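Local coordinates for protein putative sulfatase yidJ (Bacteroides fragilis, PDB 2QZU) that is a putative sulfatase of the alkaline-phosphatase-like superfamily, probably a metal-dependent arylsulfatase that hydrolyses sulfate esters, at residues L366-F371 and N386-G391. Residues are numbered along the deposited sequence; the frame is centred on the assembly and turned at random.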
loop_
_atom_site.group_PDB
_atom_site.type_symbol
_atom_site.label_atom_id
_atom_site.label_comp_id
_atom_site.label_asym_id
_atom_site.label_seq_id
_atom_site.Cartn_x
_atom_site.Cartn_y
_atom_site.Cartn_z
ATOM N N LEU A 366 -8.790 10.452 37.250
ATOM C CA LEU A 366 -9.934 11.006 37.968
ATOM C C LEU A 366 -9.598 11.324 39.424
ATOM O O LEU A 366 -9.975 12.379 39.930
ATOM C CB LEU A 366 -11.118 10.040 37.897
ATOM C CG LEU A 366 -12.352 10.489 37.104
ATOM C CD1 LEU A 366 -11.950 11.269 35.869
ATOM C CD2 LEU A 366 -13.184 9.266 36.735
ATOM N N SER A 367 -8.902 10.411 40.099
ATOM C CA SER A 367 -8.526 10.644 41.493
ATOM C C SER A 367 -7.508 11.785 41.570
ATOM O O SER A 367 -7.594 12.637 42.451
ATOM C CB SER A 367 -7.937 9.373 42.122
ATOM O OG SER A 367 -8.946 8.402 42.360
HETATM N N MSE A 368 -6.551 11.804 40.646
HETATM C CA MSE A 368 -5.545 12.866 40.629
HETATM C C MSE A 368 -6.212 14.225 40.434
HETATM O O MSE A 368 -5.753 15.236 40.966
HETATM C CB MSE A 368 -4.541 12.651 39.489
HETATM C CG MSE A 368 -3.545 11.527 39.699
HETATM SE SE MSE A 368 -2.484 11.265 38.090
HETATM C CE MSE A 368 -1.411 12.877 38.185
HETATM N N MSE A 369 -7.300 14.237 39.670
HETATM C CA MSE A 369 -8.017 15.469 39.364
HETATM C C MSE A 369 -8.972 15.954 40.447
HETATM O O MSE A 369 -9.525 17.048 40.334
HETATM C CB MSE A 369 -8.769 15.298 38.044
HETATM C CG MSE A 369 -7.838 15.165 36.855
HETATM SE SE MSE A 369 -8.690 14.565 35.239
HETATM C CE MSE A 369 -7.086 14.031 34.298
ATOM N N GLY A 370 -9.158 15.143 41.485
ATOM C CA GLY A 370 -10.047 15.515 42.571
ATOM C C GLY A 370 -11.443 14.925 42.474
ATOM O O GLY A 370 -12.363 15.385 43.154
ATOM N N PHE A 371 -11.608 13.896 41.646
ATOM C CA PHE A 371 -12.917 13.274 41.469
ATOM C C PHE A 371 -12.935 11.788 41.826
ATOM O O PHE A 371 -13.623 10.993 41.185
ATOM C CB PHE A 371 -13.385 13.471 40.022
ATOM C CG PHE A 371 -13.518 14.918 39.620
ATOM C CD1 PHE A 371 -14.421 15.753 40.272
ATOM C CD2 PHE A 371 -12.722 15.451 38.612
ATOM C CE1 PHE A 371 -14.528 17.104 39.926
ATOM C CE2 PHE A 371 -12.820 16.800 38.259
ATOM C CZ PHE A 371 -13.725 17.627 38.918
ATOM N N ASN A 386 -1.874 7.909 43.796
ATOM C CA ASN A 386 -0.878 8.213 44.817
ATOM C C ASN A 386 0.528 7.901 44.319
ATOM O O ASN A 386 1.457 8.695 44.502
ATOM C CB ASN A 386 -1.163 7.423 46.096
ATOM C CG ASN A 386 -0.202 7.772 47.212
ATOM O OD1 ASN A 386 0.686 6.991 47.555
ATOM N ND2 ASN A 386 -0.362 8.966 47.773
ATOM N N GLU A 387 0.675 6.736 43.693
ATOM C CA GLU A 387 1.954 6.306 43.143
ATOM C C GLU A 387 2.450 7.307 42.097
ATOM O O GLU A 387 3.621 7.681 42.089
ATOM C CB GLU A 387 1.815 4.924 42.495
ATOM C CG GLU A 387 1.613 3.745 43.448
ATOM C CD GLU A 387 0.266 3.748 44.156
ATOM O OE1 GLU A 387 -0.717 4.282 43.601
ATOM O OE2 GLU A 387 0.188 3.186 45.270
ATOM N N VAL A 388 1.557 7.738 41.212
ATOM C CA VAL A 388 1.929 8.688 40.174
ATOM C C VAL A 388 2.341 10.041 40.758
ATOM O O VAL A 388 3.366 10.602 40.380
ATOM C CB VAL A 388 0.766 8.900 39.171
ATOM C CG1 VAL A 388 1.106 10.019 38.203
ATOM C CG2 VAL A 388 0.505 7.608 38.405
ATOM N N LEU A 389 1.546 10.548 41.695
ATOM C CA LEU A 389 1.824 11.842 42.312
ATOM C C LEU A 389 3.089 11.890 43.166
ATOM O O LEU A 389 3.896 12.813 43.042
ATOM C CB LEU A 389 0.634 12.275 43.173
ATOM C CG LEU A 389 -0.677 12.635 42.470
ATOM C CD1 LEU A 389 -1.774 12.798 43.516
ATOM C CD2 LEU A 389 -0.506 13.918 41.666
ATOM N N THR A 390 3.265 10.893 44.025
ATOM C CA THR A 390 4.410 10.862 44.930
ATOM C C THR A 390 5.635 10.125 44.414
ATOM O O THR A 390 6.761 10.434 44.805
ATOM C CB THR A 390 4.025 10.224 46.278
ATOM O OG1 THR A 390 3.657 8.856 46.068
ATOM C CG2 THR A 390 2.853 10.968 46.907
ATOM N N GLY A 391 5.420 9.150 43.541
ATOM C CA GLY A 391 6.537 8.380 43.034
ATOM C C GLY A 391 6.744 7.168 43.923
ATOM O O GLY A 391 7.687 6.400 43.736
#
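Met-368 meets Val-388 and Leu-389 through apolar side-chain atoms alone, with no flat group in the contact; the nearby planar group is the Asn-386 carbonyl, within helix 385-390, whose O takes Thr-390 N from one face and Thr-390 OG1 from the other. Thr-390 OG1 lies 2.7 Å from Asn-386 O and donates to it from 40° out of the carbonyl plane. In this alkaline-phosphatase-like alpha/beta fold, the contact joins the last turn of helix 361-368 to helix 385-390 beside the large mixed sheet, and Leu-340 of strand 338-341 touches both Met-368 and Val-388. Met-368, present as selenomethionine, alone reaches across from 366-371. Its chain runs extended as far as SE, then bends (chi3 71°), turning the methyl against both Val-388 CG1 and Leu-389 CD2. SE sits 3.8 Å from Val-388 CG1, the two side chains crossing at about a right angle. Leu-389 instead runs past the methionine in the opposite direction, its CG 4.1 Å from Met-368 CG. Two residues after Met-368, Gly-370 takes a positive phi in a Schellman motif, Phe-371 N bonding to Leu-366 O and Gly-370 N to Ser-367 O. The tightest touch is methyl to methyl, Met-368 CE lying 3.7 Å from Leu-389 CD2.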